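Local structure of sensor protein (Vibrio parahaemolyticus, 3I9Y) at residues I77-E82 / Q247-K252; G84-R89 / Y240-Q245; E178-L183 / T234-Q239; S16-S21 / F43-S48. The protein forms the sensor domain of TorS, the TMAO-responsive membrane receptor kinase that, as a whole, probably transfers phosphate from ATP to a protein histidine. All coordinates share one frame; numbering follows the deposited sequence.

Contact 1 of 4, residues I77-E82 / Q247-K252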
loop_
_atom_site.group_PDB
_atom_site.type_symbol
_atom_site.label_atom_id
_atom_site.label_comp_id
_atom_site.label_asym_id
_atom_site.label_seq_id
_atom_site.Cartn_x
_atom_site.Cartn_y
_atom_site.Cartn_z
ATOM N N ILE A 77 10.300 -12.489 14.517
ATOM C CA ILE A 77 9.734 -11.366 15.223
ATOM C C ILE A 77 9.998 -10.074 14.387
ATOM O O ILE A 77 9.059 -9.330 14.231
ATOM C CB ILE A 77 10.372 -11.171 16.680
ATOM C CG1 ILE A 77 10.061 -12.482 17.456
ATOM C CG2 ILE A 77 9.996 -9.727 17.355
ATOM C CD1 ILE A 77 10.553 -12.609 18.998
ATOM N N ASN A 78 11.214 -9.811 13.866
ATOM C CA ASN A 78 11.466 -8.580 13.081
ATOM C C ASN A 78 10.657 -8.520 11.786
ATOM O O ASN A 78 10.303 -7.439 11.385
ATOM C CB ASN A 78 12.933 -8.476 12.727
ATOM C CG ASN A 78 13.785 -8.216 14.073
ATOM O OD1 ASN A 78 13.280 -7.604 15.015
ATOM N ND2 ASN A 78 15.023 -8.746 14.129
ATOM N N ASN A 79 10.426 -9.661 11.137
ATOM C CA ASN A 79 9.703 -9.735 9.897
ATOM C C ASN A 79 8.227 -9.384 10.183
ATOM O O ASN A 79 7.664 -8.546 9.473
ATOM C CB ASN A 79 9.770 -11.131 9.341
ATOM C CG ASN A 79 8.787 -11.332 8.220
ATOM O OD1 ASN A 79 7.684 -11.819 8.423
ATOM N ND2 ASN A 79 9.202 -10.926 7.016
ATOM N N LEU A 80 7.656 -9.902 11.239
ATOM C CA LEU A 80 6.319 -9.588 11.574
ATOM C C LEU A 80 6.176 -8.095 12.050
ATOM O O LEU A 80 5.093 -7.482 11.718
ATOM C CB LEU A 80 5.646 -10.473 12.660
ATOM C CG LEU A 80 5.634 -11.996 12.184
ATOM C CD1 LEU A 80 5.189 -12.961 13.431
ATOM C CD2 LEU A 80 4.543 -12.317 11.212
ATOM N N ALA A 81 7.169 -7.496 12.735
ATOM C CA ALA A 81 6.965 -6.139 13.248
ATOM C C ALA A 81 7.095 -5.328 11.944
ATOM O O ALA A 81 6.372 -4.413 11.868
ATOM C CB ALA A 81 8.238 -5.584 14.116
ATOM N N GLU A 82 7.964 -5.648 10.989
ATOM C CA GLU A 82 8.075 -4.801 9.867
ATOM C C GLU A 82 6.767 -4.811 8.962
ATOM O O GLU A 82 6.331 -3.744 8.483
ATOM C CB GLU A 82 9.278 -5.147 9.032
ATOM C CG GLU A 82 9.422 -4.284 7.874
ATOM C CD GLU A 82 10.792 -4.470 7.186
ATOM O OE1 GLU A 82 11.721 -5.144 7.755
ATOM O OE2 GLU A 82 10.951 -3.898 6.081
ATOM N N GLN A 247 4.997 -7.267 -0.362
ATOM C CA GLN A 247 4.935 -8.597 -0.940
ATOM C C GLN A 247 6.256 -9.374 -0.683
ATOM O O GLN A 247 6.218 -10.567 -0.377
ATOM C CB GLN A 247 4.713 -8.520 -2.482
ATOM C CG GLN A 247 4.540 -9.957 -3.004
ATOM C CD GLN A 247 3.507 -11.013 -2.062
ATOM O OE1 GLN A 247 2.196 -10.748 -1.890
ATOM N NE2 GLN A 247 4.162 -12.158 -1.419
ATOM N N GLN A 248 7.379 -8.699 -0.809
ATOM C CA GLN A 248 8.654 -9.331 -0.534
ATOM C C GLN A 248 8.731 -9.797 0.920
ATOM O O GLN A 248 9.244 -10.946 1.205
ATOM C CB GLN A 248 9.748 -8.369 -0.707
ATOM C CG GLN A 248 9.916 -8.340 -2.159
ATOM C CD GLN A 248 10.802 -7.083 -2.607
ATOM O OE1 GLN A 248 11.495 -6.453 -1.728
ATOM N NE2 GLN A 248 10.770 -6.727 -3.936
ATOM N N LEU A 249 8.126 -8.995 1.833
ATOM C CA LEU A 249 8.158 -9.313 3.237
ATOM C C LEU A 249 7.301 -10.601 3.514
ATOM O O LEU A 249 7.764 -11.450 4.295
ATOM C CB LEU A 249 7.704 -8.165 4.063
ATOM C CG LEU A 249 8.497 -7.267 5.027
ATOM C CD1 LEU A 249 10.031 -7.264 5.122
ATOM C CD2 LEU A 249 7.983 -5.909 4.818
ATOM N N MET A 250 6.127 -10.751 2.832
ATOM C CA MET A 250 5.308 -11.905 3.079
ATOM C C MET A 250 5.995 -13.191 2.544
ATOM O O MET A 250 5.825 -14.224 3.153
ATOM C CB MET A 250 3.892 -11.800 2.507
ATOM C CG MET A 250 3.210 -10.765 3.437
ATOM S SD MET A 250 1.689 -10.309 2.707
ATOM C CE MET A 250 0.647 -11.662 2.873
ATOM N N GLN A 251 6.686 -13.102 1.496
ATOM C CA GLN A 251 7.413 -14.226 0.928
ATOM C C GLN A 251 8.482 -14.636 1.991
ATOM O O GLN A 251 8.625 -15.818 2.331
ATOM C CB GLN A 251 8.143 -13.771 -0.373
ATOM C CG GLN A 251 9.068 -14.872 -0.965
ATOM C CD GLN A 251 8.207 -16.216 -1.125
ATOM O OE1 GLN A 251 6.984 -16.145 -1.616
ATOM N NE2 GLN A 251 8.822 -17.450 -0.698
ATOM N N LYS A 252 9.150 -13.654 2.573
ATOM C CA LYS A 252 10.185 -13.890 3.573
ATOM C C LYS A 252 9.518 -14.511 4.805
ATOM O O LYS A 252 10.051 -15.394 5.408
ATOM C CB LYS A 252 10.888 -12.603 3.855
ATOM C CG LYS A 252 12.210 -12.742 4.350
ATOM C CD LYS A 252 13.251 -12.843 3.132
ATOM C CE LYS A 252 14.741 -13.334 3.647
ATOM N NZ LYS A 252 16.024 -12.308 3.356
#

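Contact 2 of 4, residues G84-R89 / Y240-Q245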
loop_
_atom_site.group_PDB
_atom_site.type_symbol
_atom_site.label_atom_id
_atom_site.label_comp_id
_atom_site.label_asym_id
_atom_site.label_seq_id
_atom_site.Cartn_x
_atom_site.Cartn_y
_atom_site.Cartn_z
ATOM N N GLY A 84 3.845 -5.311 10.134
ATOM C CA GLY A 84 2.826 -4.442 10.762
ATOM C C GLY A 84 2.930 -2.938 10.361
ATOM O O GLY A 84 1.878 -2.278 10.131
ATOM N N VAL A 85 4.116 -2.385 10.284
ATOM C CA VAL A 85 4.334 -0.948 9.971
ATOM C C VAL A 85 3.889 -0.735 8.476
ATOM O O VAL A 85 3.163 0.240 8.171
ATOM C CB VAL A 85 5.806 -0.665 10.077
ATOM C CG1 VAL A 85 6.249 0.710 9.346
ATOM C CG2 VAL A 85 6.167 -0.703 11.641
ATOM N N THR A 86 4.311 -1.677 7.597
ATOM C CA THR A 86 3.958 -1.683 6.175
ATOM C C THR A 86 2.472 -1.707 5.894
ATOM O O THR A 86 1.971 -0.987 5.001
ATOM C CB THR A 86 4.749 -2.976 5.567
ATOM O OG1 THR A 86 6.091 -2.492 5.441
ATOM C CG2 THR A 86 4.301 -3.426 4.416
ATOM N N VAL A 87 1.743 -2.564 6.597
ATOM C CA VAL A 87 0.319 -2.702 6.366
ATOM C C VAL A 87 -0.391 -1.437 6.892
ATOM O O VAL A 87 -1.365 -0.905 6.286
ATOM C CB VAL A 87 -0.261 -3.998 6.952
ATOM C CG1 VAL A 87 -1.844 -3.937 6.855
ATOM C CG2 VAL A 87 0.321 -5.328 6.151
ATOM N N GLU A 88 0.043 -0.883 8.020
ATOM C CA GLU A 88 -0.627 0.295 8.484
ATOM C C GLU A 88 -0.286 1.490 7.466
ATOM O O GLU A 88 -1.139 2.313 7.243
ATOM C CB GLU A 88 -0.231 0.634 9.882
ATOM C CG GLU A 88 -0.766 2.008 10.303
ATOM C CD GLU A 88 -0.517 2.364 11.857
ATOM O OE1 GLU A 88 0.206 1.537 12.596
ATOM O OE2 GLU A 88 -1.013 3.532 12.271
ATOM N N ARG A 89 0.925 1.561 6.963
ATOM C CA ARG A 89 1.280 2.599 6.090
ATOM C C ARG A 89 0.416 2.433 4.739
ATOM O O ARG A 89 -0.071 3.450 4.212
ATOM C CB ARG A 89 2.682 2.506 5.695
ATOM C CG ARG A 89 3.038 3.362 4.560
ATOM C CD ARG A 89 4.602 3.294 4.443
ATOM N NE ARG A 89 5.159 4.017 3.295
ATOM C CZ ARG A 89 5.399 5.350 3.263
ATOM N NH1 ARG A 89 5.136 6.182 4.359
ATOM N NH2 ARG A 89 5.864 5.867 2.133
ATOM N N TYR A 240 3.141 2.311 -4.644
ATOM C CA TYR A 240 3.679 1.125 -5.405
ATOM C C TYR A 240 4.876 0.467 -4.626
ATOM O O TYR A 240 4.942 -0.718 -4.491
ATOM C CB TYR A 240 4.210 1.552 -6.789
ATOM C CG TYR A 240 5.024 0.523 -7.488
ATOM C CD1 TYR A 240 4.378 -0.440 -8.283
ATOM C CD2 TYR A 240 6.401 0.517 -7.413
ATOM C CE1 TYR A 240 5.124 -1.395 -9.097
ATOM C CE2 TYR A 240 7.164 -0.523 -8.117
ATOM C CZ TYR A 240 6.513 -1.448 -8.962
ATOM O OH TYR A 240 7.172 -2.539 -9.541
ATOM N N GLU A 241 5.858 1.265 -4.235
ATOM C CA GLU A 241 7.054 0.799 -3.511
ATOM C C GLU A 241 6.642 0.112 -2.181
ATOM O O GLU A 241 7.176 -0.933 -1.886
ATOM C CB GLU A 241 8.039 1.917 -3.108
ATOM C CG GLU A 241 8.230 2.808 -4.197
ATOM C CD GLU A 241 9.042 4.248 -3.869
ATOM O OE1 GLU A 241 8.655 5.210 -3.113
ATOM O OE2 GLU A 241 10.124 4.396 -4.472
ATOM N N ASN A 242 5.611 0.618 -1.492
ATOM C CA ASN A 242 5.231 0.034 -0.199
ATOM C C ASN A 242 4.561 -1.288 -0.513
ATOM O O ASN A 242 4.766 -2.308 0.235
ATOM C CB ASN A 242 4.286 0.927 0.586
ATOM C CG ASN A 242 3.997 0.377 2.008
ATOM O OD1 ASN A 242 2.873 0.042 2.350
ATOM N ND2 ASN A 242 4.991 0.284 2.820
ATOM N N ASN A 243 3.760 -1.359 -1.557
ATOM C CA ASN A 243 3.129 -2.697 -1.869
ATOM C C ASN A 243 4.210 -3.713 -2.244
ATOM O O ASN A 243 4.130 -4.930 -1.855
ATOM C CB ASN A 243 2.194 -2.685 -3.046
ATOM C CG ASN A 243 0.859 -1.947 -2.648
ATOM O OD1 ASN A 243 0.597 -1.754 -1.401
ATOM N ND2 ASN A 243 0.011 -1.535 -3.657
ATOM N N GLU A 244 5.229 -3.238 -2.939
ATOM C CA GLU A 244 6.193 -4.194 -3.382
ATOM C C GLU A 244 7.052 -4.754 -2.088
ATOM O O GLU A 244 7.381 -5.951 -1.936
ATOM C CB GLU A 244 7.078 -3.437 -4.306
ATOM C CG GLU A 244 8.291 -4.017 -4.465
ATOM C CD GLU A 244 8.586 -3.971 -5.934
ATOM O OE1 GLU A 244 9.650 -3.342 -6.351
ATOM O OE2 GLU A 244 7.706 -4.580 -6.672
ATOM N N GLN A 245 7.391 -3.841 -1.233
ATOM C CA GLN A 245 8.119 -4.146 -0.043
ATOM C C GLN A 245 7.173 -5.103 0.803
ATOM O O GLN A 245 7.547 -6.190 1.366
ATOM C CB GLN A 245 8.394 -2.820 0.701
ATOM C CG GLN A 245 8.852 -3.280 2.008
ATOM C CD GLN A 245 10.458 -3.664 1.813
ATOM O OE1 GLN A 245 11.039 -3.613 0.562
ATOM N NE2 GLN A 245 11.143 -3.991 2.987
#

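Contact 3 of 4, residues E178-L183 / T234-Q239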
loop_
_atom_site.group_PDB
_atom_site.type_symbol
_atom_site.label_atom_id
_atom_site.label_comp_id
_atom_site.label_asym_id
_atom_site.label_seq_id
_atom_site.Cartn_x
_atom_site.Cartn_y
_atom_site.Cartn_z
ATOM N N GLU A 178 -8.370 8.856 -12.600
ATOM C CA GLU A 178 -9.063 7.606 -12.214
ATOM C C GLU A 178 -8.213 6.420 -12.685
ATOM O O GLU A 178 -8.104 5.389 -11.958
ATOM C CB GLU A 178 -10.504 7.478 -12.957
ATOM C CG GLU A 178 -11.352 8.672 -12.423
ATOM C CD GLU A 178 -11.989 8.437 -11.061
ATOM O OE1 GLU A 178 -11.719 7.380 -10.463
ATOM O OE2 GLU A 178 -12.767 9.337 -10.639
ATOM N N GLU A 179 -7.550 6.506 -13.881
ATOM C CA GLU A 179 -6.840 5.320 -14.331
ATOM C C GLU A 179 -5.535 5.108 -13.426
ATOM O O GLU A 179 -5.161 3.964 -13.064
ATOM C CB GLU A 179 -6.318 5.577 -15.752
ATOM C CG GLU A 179 -5.439 4.427 -16.036
ATOM C CD GLU A 179 -4.998 4.310 -17.453
ATOM O OE1 GLU A 179 -4.734 5.374 -18.046
ATOM O OE2 GLU A 179 -4.819 3.104 -17.986
ATOM N N ALA A 180 -4.785 6.225 -13.205
ATOM C CA ALA A 180 -3.578 6.208 -12.456
ATOM C C ALA A 180 -3.755 5.525 -11.060
ATOM O O ALA A 180 -2.904 4.700 -10.759
ATOM C CB ALA A 180 -2.948 7.599 -12.239
ATOM N N ARG A 181 -4.887 5.658 -10.315
ATOM C CA ARG A 181 -4.849 5.073 -8.996
ATOM C C ARG A 181 -5.137 3.609 -9.073
ATOM O O ARG A 181 -5.204 2.940 -8.021
ATOM C CB ARG A 181 -5.829 5.797 -8.145
ATOM C CG ARG A 181 -7.123 5.407 -8.667
ATOM C CD ARG A 181 -8.185 6.394 -8.494
ATOM N NE ARG A 181 -8.893 6.245 -7.275
ATOM C CZ ARG A 181 -10.143 6.499 -6.957
ATOM N NH1 ARG A 181 -11.168 6.898 -7.642
ATOM N NH2 ARG A 181 -10.283 6.848 -5.611
ATOM N N THR A 182 -5.312 3.037 -10.293
ATOM C CA THR A 182 -5.618 1.582 -10.346
ATOM C C THR A 182 -4.385 0.905 -10.944
ATOM O O THR A 182 -4.375 -0.250 -11.033
ATOM C CB THR A 182 -6.740 1.157 -11.338
ATOM O OG1 THR A 182 -6.291 1.441 -12.690
ATOM C CG2 THR A 182 -8.092 1.878 -11.031
ATOM N N LEU A 183 -3.388 1.599 -11.310
ATOM C CA LEU A 183 -2.269 0.920 -11.973
ATOM C C LEU A 183 -1.342 0.222 -10.956
ATOM O O LEU A 183 -1.095 0.727 -9.797
ATOM C CB LEU A 183 -1.359 1.943 -12.738
ATOM C CG LEU A 183 -1.970 2.825 -13.872
ATOM C CD1 LEU A 183 -0.910 3.781 -14.585
ATOM C CD2 LEU A 183 -2.521 1.738 -14.973
ATOM N N THR A 234 3.069 11.448 -6.641
ATOM C CA THR A 234 4.235 10.907 -5.970
ATOM C C THR A 234 3.675 10.057 -4.857
ATOM O O THR A 234 4.369 9.171 -4.469
ATOM C CB THR A 234 5.151 11.929 -5.348
ATOM O OG1 THR A 234 4.388 12.546 -4.339
ATOM C CG2 THR A 234 5.408 13.127 -6.310
ATOM N N ILE A 235 2.403 10.171 -4.408
ATOM C CA ILE A 235 1.885 9.251 -3.314
ATOM C C ILE A 235 1.571 7.883 -3.973
ATOM O O ILE A 235 1.814 6.783 -3.398
ATOM C CB ILE A 235 0.652 9.828 -2.624
ATOM C CG1 ILE A 235 1.058 11.246 -2.038
ATOM C CG2 ILE A 235 0.313 8.865 -1.463
ATOM C CD1 ILE A 235 -0.217 12.019 -1.467
ATOM N N LEU A 236 1.169 7.925 -5.269
ATOM C CA LEU A 236 0.918 6.658 -6.003
ATOM C C LEU A 236 2.243 5.891 -6.142
ATOM O O LEU A 236 2.229 4.584 -6.064
ATOM C CB LEU A 236 0.302 6.847 -7.419
ATOM C CG LEU A 236 -1.183 7.248 -7.215
ATOM C CD1 LEU A 236 -1.639 7.770 -8.700
ATOM C CD2 LEU A 236 -2.096 6.028 -6.932
ATOM N N LEU A 237 3.357 6.624 -6.342
ATOM C CA LEU A 237 4.638 5.884 -6.417
ATOM C C LEU A 237 5.033 5.302 -5.033
ATOM O O LEU A 237 5.612 4.187 -4.996
ATOM C CB LEU A 237 5.862 6.750 -6.975
ATOM C CG LEU A 237 5.344 7.336 -8.368
ATOM C CD1 LEU A 237 6.064 8.575 -8.886
ATOM C CD2 LEU A 237 5.553 6.166 -9.454
ATOM N N GLN A 238 4.761 6.061 -3.920
ATOM C CA GLN A 238 5.112 5.505 -2.665
ATOM C C GLN A 238 4.221 4.257 -2.425
ATOM O O GLN A 238 4.695 3.369 -1.829
ATOM C CB GLN A 238 4.835 6.553 -1.558
ATOM C CG GLN A 238 5.949 7.638 -1.677
ATOM C CD GLN A 238 5.383 9.016 -1.038
ATOM O OE1 GLN A 238 4.206 9.122 -0.717
ATOM N NE2 GLN A 238 6.175 9.973 -0.952
ATOM N N GLN A 239 2.933 4.272 -2.806
ATOM C CA GLN A 239 2.057 3.167 -2.526
ATOM C C GLN A 239 2.664 2.025 -3.421
ATOM O O GLN A 239 2.683 0.870 -2.971
ATOM C CB GLN A 239 0.635 3.434 -3.050
ATOM C CG GLN A 239 -0.202 2.262 -3.108
ATOM C CD GLN A 239 -1.644 2.686 -3.455
ATOM O OE1 GLN A 239 -1.982 2.906 -4.709
ATOM N NE2 GLN A 239 -2.500 2.740 -2.466
HETATM O O HOH W 1 -4.701 3.810 -5.390
#

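Contact 4 of 4, residues S16-S21 / F43-S48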
loop_
_atom_site.group_PDB
_atom_site.type_symbol
_atom_site.label_atom_id
_atom_site.label_comp_id
_atom_site.label_asym_id
_atom_site.label_seq_id
_atom_site.Cartn_x
_atom_site.Cartn_y
_atom_site.Cartn_z
ATOM N N SER A 16 2.774 -21.904 13.677
ATOM C CA SER A 16 3.408 -21.384 12.523
ATOM C C SER A 16 2.365 -21.294 11.377
ATOM O O SER A 16 2.189 -20.184 10.725
ATOM C CB SER A 16 4.506 -22.270 11.995
ATOM O OG SER A 16 5.460 -22.289 13.065
ATOM N N THR A 17 1.715 -22.417 11.089
ATOM C CA THR A 17 0.708 -22.322 10.039
ATOM C C THR A 17 -0.455 -21.395 10.405
ATOM O O THR A 17 -0.896 -20.638 9.547
ATOM C CB THR A 17 0.301 -23.733 9.366
ATOM O OG1 THR A 17 -1.118 -23.899 9.426
ATOM C CG2 THR A 17 1.089 -24.721 9.709
ATOM N N ARG A 18 -0.864 -21.289 11.646
ATOM C CA ARG A 18 -1.835 -20.312 11.940
ATOM C C ARG A 18 -1.360 -18.829 11.729
ATOM O O ARG A 18 -2.207 -17.930 11.252
ATOM C CB ARG A 18 -2.354 -20.465 13.380
ATOM C CG ARG A 18 -3.314 -21.606 13.224
ATOM C CD ARG A 18 -3.665 -22.467 14.428
ATOM N NE ARG A 18 -3.778 -21.549 15.498
ATOM C CZ ARG A 18 -4.285 -21.853 16.695
ATOM N NH1 ARG A 18 -4.712 -23.126 16.871
ATOM N NH2 ARG A 18 -4.396 -20.812 17.682
ATOM N N ILE A 19 -0.081 -18.545 12.101
ATOM C CA ILE A 19 0.412 -17.222 12.017
ATOM C C ILE A 19 0.479 -16.882 10.544
ATOM O O ILE A 19 0.209 -15.734 10.186
ATOM C CB ILE A 19 1.834 -17.140 12.675
ATOM C CG1 ILE A 19 1.565 -17.051 14.242
ATOM C CG2 ILE A 19 2.599 -15.911 12.206
ATOM C CD1 ILE A 19 2.997 -17.282 14.937
ATOM N N ILE A 20 0.913 -17.843 9.715
ATOM C CA ILE A 20 0.981 -17.587 8.312
ATOM C C ILE A 20 -0.451 -17.154 7.755
ATOM O O ILE A 20 -0.492 -16.193 6.971
ATOM C CB ILE A 20 1.571 -18.769 7.515
ATOM C CG1 ILE A 20 3.118 -18.689 7.608
ATOM C CG2 ILE A 20 1.311 -18.636 5.937
ATOM C CD1 ILE A 20 3.700 -20.235 7.378
ATOM N N SER A 21 -1.556 -17.820 8.162
ATOM C CA SER A 21 -2.886 -17.315 7.799
ATOM C C SER A 21 -3.186 -15.941 8.438
ATOM O O SER A 21 -3.736 -15.136 7.701
ATOM C CB SER A 21 -4.067 -18.216 8.268
ATOM O OG SER A 21 -3.698 -19.337 7.442
ATOM N N PHE A 43 -0.632 -11.283 17.192
ATOM C CA PHE A 43 0.195 -11.124 18.381
ATOM C C PHE A 43 -0.161 -12.189 19.406
ATOM O O PHE A 43 0.740 -12.693 20.050
ATOM C CB PHE A 43 -0.089 -9.851 18.989
ATOM C CG PHE A 43 0.632 -9.607 20.300
ATOM C CD1 PHE A 43 1.983 -9.156 20.268
ATOM C CD2 PHE A 43 -0.030 -9.760 21.516
ATOM C CE1 PHE A 43 2.763 -8.812 21.489
ATOM C CE2 PHE A 43 0.686 -9.466 22.774
ATOM C CZ PHE A 43 2.094 -8.982 22.744
ATOM N N GLU A 44 -1.446 -12.571 19.565
ATOM C CA GLU A 44 -1.700 -13.593 20.561
ATOM C C GLU A 44 -1.010 -14.969 20.139
ATOM O O GLU A 44 -0.516 -15.720 20.976
ATOM C CB GLU A 44 -3.115 -13.979 20.598
ATOM C CG GLU A 44 -3.818 -13.215 21.604
ATOM C CD GLU A 44 -5.288 -13.797 21.752
ATOM O OE1 GLU A 44 -6.213 -13.227 21.062
ATOM O OE2 GLU A 44 -5.528 -14.860 22.481
ATOM N N GLN A 45 -1.090 -15.274 18.872
ATOM C CA GLN A 45 -0.571 -16.503 18.322
ATOM C C GLN A 45 1.000 -16.444 18.373
ATOM O O GLN A 45 1.662 -17.463 18.637
ATOM C CB GLN A 45 -1.052 -16.733 16.883
ATOM C CG GLN A 45 -2.664 -16.898 16.773
ATOM C CD GLN A 45 -3.037 -16.957 15.247
ATOM O OE1 GLN A 45 -2.330 -16.441 14.345
ATOM N NE2 GLN A 45 -4.079 -17.673 14.937
ATOM N N LEU A 46 1.594 -15.298 18.145
ATOM C CA LEU A 46 3.024 -15.280 18.223
ATOM C C LEU A 46 3.453 -15.531 19.777
ATOM O O LEU A 46 4.423 -16.236 20.034
ATOM C CB LEU A 46 3.565 -13.935 17.768
ATOM C CG LEU A 46 5.043 -13.634 18.107
ATOM C CD1 LEU A 46 5.891 -14.587 17.176
ATOM C CD2 LEU A 46 5.335 -12.062 17.667
ATOM N N GLU A 47 2.744 -14.939 20.713
ATOM C CA GLU A 47 3.017 -15.060 22.126
ATOM C C GLU A 47 2.918 -16.568 22.546
ATOM O O GLU A 47 3.739 -17.117 23.356
ATOM C CB GLU A 47 1.995 -14.173 22.830
ATOM C CG GLU A 47 2.157 -14.001 24.255
ATOM C CD GLU A 47 2.119 -12.367 24.794
ATOM O OE1 GLU A 47 1.049 -11.949 25.372
ATOM O OE2 GLU A 47 3.134 -11.563 24.616
ATOM N N SER A 48 1.879 -17.245 22.041
ATOM C CA SER A 48 1.824 -18.648 22.352
ATOM C C SER A 48 2.997 -19.355 21.635
ATOM O O SER A 48 3.499 -20.314 22.169
ATOM C CB SER A 48 0.579 -19.357 21.778
ATOM O OG SER A 48 -0.541 -18.692 22.150
HETATM O O HOH W 2 -4.880 -17.696 12.123
#

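Contact 1 of 4, residues I77-E82 / Q247-K252
Asn79 and Leu249 meet where two long antiparallel helices, 63-114 and 232-267, run side by side in one of the two stacked four-helix bundles of this sensor domain. The local axes approach to 9.9 Å. Asn79 leaves its backbone at an angle to the partner helix, and with CG turned away from its own N (chi1 167°) the amide reaches across. Asn79 ND2 donates to the main-chain Leu249 O at 3.1 Å. The bond is nearly straight, 165° at the hydrogen; the acceptor lies close to the plane of the Asn79 amide, while the donor sits tilted 33° from the carbonyl plane. Asn79 ND2 also passes Lys252 CB at 4.0 Å, and the rest of the lysine leads its amine away.

The second touch is van der Waals. The Leu249 methyls lie across the extended Glu82 side chain at about a right angle: Leu249 CD2 is 3.7 Å from Glu82 CG, and Leu249 CD1 is 3.6 Å from the carboxylate carbon, Glu82 CD. Glu82 suits this exposed margin because its methylene and carboxylate flank cover the leucine while OE2 is hydrogen-bonded to Gln245 NE2.

Thr253 OG1 is within hydrogen-bonding reach of Asn79 OD1 and Leu249 O, and can donate to one at a time. With Asn79 ND2 giving to a carbonyl and OD1 facing a hydroxyl, the two amide ends are distinguished, which favours one rotation.

Contact 2 of 4, residues G84-R89 / Y240-Q245
The Arg89 guanidinium and the Asn242 amide stand almost perpendicular, their planes 78° apart. One end of the amide meets the NE edge of the guanidinium, close to its plane, so the asparagine comes to an edge rather than over a face. Which end carries nitrogen is doubtful in the model, so the amide carbon is the safer guide: Asn242 CG lies 3.8 Å from Arg89 CD and 3.9 Å from the main-chain Thr86 O. The amide touches these two on adjoining sides. Its end modelled as Asn242 OD1 is 3.0 Å from Thr86 O; if the amide is turned over, this may be a hydrogen bond. Arg89 reaches its place because its chain is extended from CG to NE, with CG opposite its backbone N (chi1 167°), and crosses the asparagine at a slant.

Thr86 and Asn242 are the pair nearest in backbone, with CA atoms 6.7 Å apart, and both are buried. A short, branched threonine suits so close a spacing. Thr86 OG1 makes a weak hydrogen bond to Glu82 O one turn back and lies 4.5 Å from Gln245 CG, a loose touch. Beyond the contact, Asn242 also packs on Lys90 and Leu93.

The interface is thus polar at its centre. Arg89 offers Asn242 mostly its aliphatic chain, and its charge stays toward the surface, where Arg89 NH2 is 6.0 Å from Glu241 OE1; at that distance the opposite charges can probably attract only weakly.

Contact 3 of 4, residues E178-L183 / T234-Q239
Leu236 points at Ala180 and Arg181, at the end of helix 158-180, and straddles them with its two methyls in an apolar contact: Leu236 CD1 rests on Ala180 CB at 3.8 Å, and Leu236 CD2 reaches Arg181 CA at 3.6 Å. Alanine suits the spot, its small side chain leaving space for the leucine.

The polar link is a water, which donates to Arg181 O at 2.8 Å and to Gln239 OE1 at 2.9 Å. It joins a backbone carbonyl of the turn to a side chain one turn beyond Leu236.

Local hydrogen bonds shape the chain here. A type I beta turn from Ala180 to Leu183 is closed by Leu183 N to Ala180 O at 3.2 Å. In addition, Thr182 grips the single carbonyl of Glu179 through backbone N and hydroxyl alike, with Thr182 OG1 2.8 Å from Glu179 O.

The charged interaction is a salt bridge from Arg181 NH1 to Glu178 OE1, 2.9 Å long and near the guanidinium plane. The Arg181 chain, bent at chi3, swings the guanidinium back to Glu178 and away from helix 232-267.

Around this junction Arg181 NH2 forms a salt bridge with Asp98 of helix 63-114, Ile235 and Gln239 lean on Ile97 of that helix, and Leu183 packs against helix 186-208.

Contact 4 of 4, residues S16-S21 / F43-S48
Gln45 lies against Arg18 and Ile19 in an antiparallel helical hairpin, made by the consecutive helices 5-27 and 32-58, which supplies two helices of a four-helix bundle. The local axes run at 160° to each other and approach to 9.6 Å, close enough for Gln45 to cover the backbone opposite.

Gln45 CB starts at Ile19, 3.7 Å from Ile19 CG1, and the two side chains slide past each other in opposite directions. With CG placed beside the backbone N (chi1 -63°) and the chain extended beyond it, the amide is carried over to Arg18. There Gln45 CD lies 4.0 Å from Arg18 CB. At the tip the two amide atoms part company. Gln45 OE1 is near Arg18 O, but both are acceptors and no bond joins them; Ser22 OG is within hydrogen-bonding reach of each and can donate to one at a time. Gln45 NE2 donates to a water at 2.9 Å, and this water in turn donates to Arg18 O at 2.8 Å. A glutamine suits this place because its NE2 donor feeds the water while its OE1 acceptor faces Ser22 OG.

Arg18 crosses Gln45 at about a right angle, its guanidinium plane 47° from the amide, with Arg18 CB 3.6 Å from Gln45 NE2. An arginine can cover the glutamine with its chain while its charge stays at the exposed margin. Ile19, branched and apolar, fits the buried side, where it also packs on Phe257 of helix 232-267. Its far methyl, Ile19 CD1, ends beside the neighbouring helix, 3.8 Å from Leu46 CA.

In the fold
Contacts 1 and 2 join the same two helices, 63-114 and 232-267, at centres about 10 Å apart, and the Glu82 to Gln245 bond ties them. Contact 3 lies further along helix 232-267, centre about 14 Å from that of contact 2, and brings in helix 158-180. Contact 4 closes a separate hairpin, yet meets contact 1 through Leu80, which packs on Ile19 and Leu46. Contact 3 is the most buried, with hydrocarbon touching a helix end; the other three combine buried residues with exposed margins. Their chemistry differs accordingly: a direct amide-to-carbonyl bond in contact 1, amide packing in contact 2, water bridges in contacts 3 and 4.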